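Local structure of NO-binding heme-dependent sensor protein (Shewanella oneidensis, 4U9B) at residues T82-K87 with H103-K108. The protein binds heme and probably acts as a nitric oxide sensor of the H-NOX family, and also carries a zinc ion. Sequence-based numbering, arbitrary orientation.
Sequences TDVVDK and HLEVNK. With HEM (protoporphyrin IX containing Fe), chain B.
The carboxylate of Glu105 sits between two lysines, one on either side of its plane. Lys87 comes over one face, its NZ 2.5 Å from Glu105 OE2, a very short salt bridge. Lys108 NZ lies slightly beyond the other face and takes Glu105 OE1 from the syn side at 2.8 Å, 19° out of plane. In this H-NOX heme domain the network ties Lys87 of segment 82-87 to helix 98-109, which carries the heme's proximal histidine. A bend at chi2 (-56°) curls the Glu105 carboxylate back within range of Lys108, one turn on, while Lys87 extends nearly straight beyond CG to meet it. Lys87 NZ and Lys108 NZ stand 5.0 Å apart, both drawn to the one carboxylate. A glutamine here would probably leave Lys87 and Lys108 without the negative charge they share. Deeper in, Val84 CG2 packs against Glu105 CB at 3.8 Å, and Val84 also touches Ile102. On the far side of the helix, Asn107 ND2 lies over one face of the His103 ring, offset toward its rim, and donates to His103 O. His103, the axial ligand in another state of the protein, is detached here: His103 NE2 is 10.4 Å from HEM FE. Val85 and Val106 both border the heme, and Val106 CG2 comes within 3.4 Å of its methine carbon, HEM CHD.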
ATOM      1  N   THR A  82      -2.285  -8.042  13.393  1.00 32.65           N
ATOM      2  CA  THR A  82      -1.057  -8.704  13.819  1.00 37.62           C
ATOM      3  C   THR A  82      -1.099 -10.209  13.564  1.00 38.60           C
ATOM      4  O   THR A  82      -0.081 -10.809  13.217  1.00 41.85           O
ATOM      5  CB  THR A  82      -0.781  -8.460  15.313  1.00 41.63           C
ATOM      6  OG1 THR A  82      -1.853  -9.002  16.096  1.00 42.92           O
ATOM      7  CG2 THR A  82      -0.648  -6.971  15.597  1.00 43.98           C
ATOM      8  N   ASP A  83      -2.273 -10.813  13.727  1.00 39.63           N
ATOM      9  CA  ASP A  83      -2.437 -12.252  13.515  1.00 44.68           C
ATOM     10  C   ASP A  83      -2.040 -12.660  12.100  1.00 45.19           C
ATOM     11  O   ASP A  83      -1.466 -13.728  11.891  1.00 46.93           O
ATOM     12  CB  ASP A  83      -3.885 -12.680  13.781  1.00 46.89           C
ATOM     13  CG  ASP A  83      -4.131 -13.074  15.229  1.00 49.09           C
ATOM     14  OD1 ASP A  83      -3.329 -12.693  16.107  1.00 48.30           O
ATOM     15  OD2 ASP A  83      -5.136 -13.770  15.487  1.00 51.63           O
ATOM     16  N   VAL A  84      -2.347 -11.807  11.130  1.00 42.28           N
ATOM     17  CA  VAL A  84      -2.044 -12.101   9.735  1.00 40.72           C
ATOM     18  C   VAL A  84      -0.538 -12.060   9.487  1.00 39.56           C
ATOM     19  O   VAL A  84       0.030 -12.990   8.914  1.00 39.59           O
ATOM     20  CB  VAL A  84      -2.751 -11.109   8.788  1.00 40.97           C
ATOM     21  CG1 VAL A  84      -2.340 -11.350   7.337  1.00 41.01           C
ATOM     22  CG2 VAL A  84      -4.261 -11.229   8.937  1.00 38.70           C
ATOM     23  N   VAL A  85       0.104 -10.981   9.919  1.00 38.83           N
ATOM     24  CA  VAL A  85       1.530 -10.799   9.683  1.00 40.08           C
ATOM     25  C   VAL A  85       2.353 -11.820  10.468  1.00 41.76           C
ATOM     26  O   VAL A  85       3.390 -12.281   9.991  1.00 42.09           O
ATOM     27  CB  VAL A  85       1.980  -9.373  10.055  1.00 40.15           C
ATOM     28  CG1 VAL A  85       3.475  -9.191   9.813  1.00 43.36           C
ATOM     29  CG2 VAL A  85       1.199  -8.350   9.248  1.00 40.23           C
ATOM     30  N   ASP A  86       1.886 -12.177  11.663  1.00 43.26           N
ATOM     31  CA  ASP A  86       2.585 -13.147  12.508  1.00 46.58           C
ATOM     32  C   ASP A  86       2.696 -14.524  11.853  1.00 43.71           C
ATOM     33  O   ASP A  86       3.464 -15.373  12.307  1.00 42.80           O
ATOM     34  CB  ASP A  86       1.878 -13.292  13.860  1.00 50.59           C
ATOM     35  CG  ASP A  86       2.094 -12.095  14.773  1.00 54.96           C
ATOM     36  OD1 ASP A  86       2.989 -11.270  14.491  1.00 58.05           O
ATOM     37  OD2 ASP A  86       1.367 -11.987  15.783  1.00 55.31           O
ATOM     38  N   LYS A  87       1.926 -14.751  10.796  1.00 43.54           N
ATOM     39  CA  LYS A  87       1.965 -16.024  10.085  1.00 46.46           C
ATOM     40  C   LYS A  87       3.284 -16.251   9.347  1.00 44.82           C
ATOM     41  O   LYS A  87       3.576 -17.372   8.927  1.00 44.75           O
ATOM     42  CB  LYS A  87       0.814 -16.110   9.083  1.00 49.65           C
ATOM     43  CG  LYS A  87      -0.557 -16.282   9.707  1.00 51.96           C
ATOM     44  CD  LYS A  87      -1.608 -16.479   8.632  1.00 53.56           C
ATOM     45  CE  LYS A  87      -2.886 -17.066   9.196  1.00 58.29           C
ATOM     46  NZ  LYS A  87      -3.785 -17.521   8.102  1.00 59.30           N
ATOM     47  N   HIS A 103      -4.429 -12.391   0.771  1.00 29.45           N
ATOM     48  CA  HIS A 103      -5.683 -12.260   0.029  1.00 29.62           C
ATOM     49  C   HIS A 103      -6.818 -12.963   0.769  1.00 28.11           C
ATOM     50  O   HIS A 103      -7.905 -12.405   0.934  1.00 26.88           O
ATOM     51  CB  HIS A 103      -5.528 -12.838  -1.380  1.00 33.35           C
ATOM     52  CG  HIS A 103      -6.633 -12.460  -2.322  1.00 38.37           C
ATOM     53  ND1 HIS A 103      -6.574 -11.343  -3.124  1.00 39.30           N
ATOM     54  CD2 HIS A 103      -7.816 -13.061  -2.595  1.00 40.34           C
ATOM     55  CE1 HIS A 103      -7.678 -11.265  -3.849  1.00 40.43           C
ATOM     56  NE2 HIS A 103      -8.446 -12.293  -3.547  1.00 42.18           N
ATOM     57  N   LEU A 104      -6.548 -14.182   1.228  1.00 28.62           N
ATOM     58  CA  LEU A 104      -7.538 -14.965   1.956  1.00 28.76           C
ATOM     59  C   LEU A 104      -7.963 -14.289   3.249  1.00 27.92           C
ATOM     60  O   LEU A 104      -9.156 -14.131   3.513  1.00 28.71           O
ATOM     61  CB  LEU A 104      -6.991 -16.360   2.279  1.00 31.85           C
ATOM     62  CG  LEU A 104      -7.946 -17.233   3.100  1.00 36.24           C
ATOM     63  CD1 LEU A 104      -9.131 -17.647   2.254  1.00 38.20           C
ATOM     64  CD2 LEU A 104      -7.240 -18.438   3.667  1.00 35.78           C
ATOM     65  N   GLU A 105      -6.986 -13.915   4.067  1.00 25.25           N
ATOM     66  CA  GLU A 105      -7.280 -13.367   5.386  1.00 27.18           C
ATOM     67  C   GLU A 105      -8.002 -12.027   5.287  1.00 24.93           C
ATOM     68  O   GLU A 105      -8.835 -11.706   6.133  1.00 25.56           O
ATOM     69  CB  GLU A 105      -5.994 -13.219   6.206  1.00 29.45           C
ATOM     70  CG  GLU A 105      -5.253 -14.534   6.470  1.00 33.07           C
ATOM     71  CD  GLU A 105      -6.112 -15.583   7.160  1.00 39.18           C
ATOM     72  OE1 GLU A 105      -7.058 -15.208   7.883  1.00 40.47           O
ATOM     73  OE2 GLU A 105      -5.837 -16.788   6.977  1.00 41.46           O
ATOM     74  N   VAL A 106      -7.692 -11.243   4.258  1.00 25.00           N
ATOM     75  CA  VAL A 106      -8.386  -9.974   4.058  1.00 22.62           C
ATOM     76  C   VAL A 106      -9.838 -10.224   3.668  1.00 23.70           C
ATOM     77  O   VAL A 106     -10.733  -9.519   4.120  1.00 22.73           O
ATOM     78  CB  VAL A 106      -7.704  -9.104   2.978  1.00 22.22           C
ATOM     79  CG1 VAL A 106      -8.571  -7.891   2.618  1.00 24.25           C
ATOM     80  CG2 VAL A 106      -6.336  -8.642   3.461  1.00 25.63           C
ATOM     81  N   ASN A 107     -10.074 -11.224   2.824  1.00 25.06           N
ATOM     82  CA  ASN A 107     -11.435 -11.531   2.396  1.00 28.44           C
ATOM     83  C   ASN A 107     -12.256 -12.165   3.513  1.00 29.98           C
ATOM     84  O   ASN A 107     -13.490 -12.121   3.492  1.00 28.72           O
ATOM     85  CB  ASN A 107     -11.414 -12.445   1.172  1.00 28.22           C
ATOM     86  CG  ASN A 107     -11.347 -11.665  -0.128  1.00 29.72           C
ATOM     87  OD1 ASN A 107     -12.358 -11.155  -0.609  1.00 32.17           O
ATOM     88  ND2 ASN A 107     -10.153 -11.561  -0.697  1.00 31.48           N
ATOM     89  N   LYS A 108     -11.570 -12.750   4.489  1.00 29.54           N
ATOM     90  CA  LYS A 108     -12.233 -13.281   5.672  1.00 27.88           C
ATOM     91  C   LYS A 108     -12.620 -12.156   6.629  1.00 27.46           C
ATOM     92  O   LYS A 108     -13.651 -12.225   7.297  1.00 28.22           O
ATOM     93  CB  LYS A 108     -11.331 -14.292   6.388  1.00 27.73           C
ATOM     94  CG  LYS A 108     -11.291 -15.663   5.730  1.00 28.24           C
ATOM     95  CD  LYS A 108     -10.088 -16.495   6.183  1.00 29.34           C
ATOM     96  CE  LYS A 108     -10.017 -16.648   7.695  1.00 30.21           C
ATOM     97  NZ  LYS A 108      -8.819 -17.430   8.113  1.00 28.46           N
TER
HETATM   98  CHA HEM B 201      -4.713  -2.947  -0.375  1.00 18.94           C
HETATM   99  CHB HEM B 201      -0.341  -4.546  -1.698  1.00 17.84           C
HETATM  100  CHC HEM B 201       0.367  -6.392   2.705  1.00 22.34           C
HETATM  101  CHD HEM B 201      -4.373  -5.847   3.572  1.00 19.74           C
HETATM  102  C1A HEM B 201      -3.514  -3.067  -1.034  1.00 16.36           C
HETATM  103  C2A HEM B 201      -3.034  -2.218  -2.106  1.00 17.66           C
HETATM  104  C3A HEM B 201      -1.826  -2.666  -2.462  1.00 19.07           C
HETATM  105  C4A HEM B 201      -1.499  -3.806  -1.636  1.00 16.69           C
HETATM  106  CMA HEM B 201      -0.910  -2.089  -3.556  1.00 18.26           C
HETATM  107  CAA HEM B 201      -3.782  -1.014  -2.726  1.00 20.86           C
HETATM  108  CBA HEM B 201      -4.992  -1.480  -3.540  1.00 20.90           C
HETATM  109  CGA HEM B 201      -4.651  -1.814  -4.976  1.00 20.79           C
HETATM  110  O1A HEM B 201      -5.588  -2.181  -5.738  1.00 18.80           O
HETATM  111  O2A HEM B 201      -3.462  -1.721  -5.380  1.00 20.05           O
HETATM  112  C1B HEM B 201       0.264  -5.135  -0.615  1.00 19.64           C
HETATM  113  C2B HEM B 201       1.643  -5.562  -0.542  1.00 17.62           C
HETATM  114  C3B HEM B 201       1.843  -6.091   0.680  1.00 20.65           C
HETATM  115  C4B HEM B 201       0.593  -5.982   1.411  1.00 21.45           C
HETATM  116  CMB HEM B 201       2.617  -5.419  -1.735  1.00 17.93           C
HETATM  117  CAB HEM B 201       3.120  -6.689   1.317  1.00 22.02           C
HETATM  118  CBB HEM B 201       4.356  -6.444   0.871  1.00 25.41           C
HETATM  119  C1C HEM B 201      -0.862  -6.413   3.332  1.00 23.21           C
HETATM  120  C2C HEM B 201      -1.118  -6.906   4.667  1.00 23.38           C
HETATM  121  C3C HEM B 201      -2.424  -6.778   4.929  1.00 21.14           C
HETATM  122  C4C HEM B 201      -3.048  -6.180   3.755  1.00 21.92           C
HETATM  123  CMC HEM B 201      -0.040  -7.488   5.605  1.00 25.31           C
HETATM  124  CAC HEM B 201      -3.069  -7.197   6.276  1.00 24.26           C
HETATM  125  CBC HEM B 201      -4.390  -7.308   6.456  1.00 34.22           C
HETATM  126  C1D HEM B 201      -4.866  -4.944   2.656  1.00 20.11           C
HETATM  127  C2D HEM B 201      -6.158  -4.307   2.757  1.00 20.12           C
HETATM  128  C3D HEM B 201      -6.264  -3.405   1.530  1.00 18.80           C
HETATM  129  C4D HEM B 201      -5.030  -3.585   0.803  1.00 18.66           C
HETATM  130  CMD HEM B 201      -7.205  -4.486   3.873  1.00 21.15           C
HETATM  131  CAD HEM B 201      -7.436  -2.488   1.143  1.00 19.68           C
HETATM  132  CBD HEM B 201      -8.433  -3.246   0.270  1.00 20.18           C
HETATM  133  CGD HEM B 201      -9.558  -2.315  -0.095  1.00 20.63           C
HETATM  134  O1D HEM B 201      -9.346  -1.081  -0.015  1.00 22.04           O
HETATM  135  O2D HEM B 201     -10.663  -2.799  -0.468  1.00 21.26           O
HETATM  136  NA  HEM B 201      -2.547  -4.023  -0.767  1.00 17.74           N
HETATM  137  NB  HEM B 201      -0.346  -5.400   0.589  1.00 20.43           N
HETATM  138  NC  HEM B 201      -2.064  -5.978   2.805  1.00 21.71           N
HETATM  139  ND  HEM B 201      -4.234  -4.496   1.495  1.00 19.89           N
HETATM  140 FE   HEM B 201      -2.368  -5.144   0.937  1.00 20.95          FE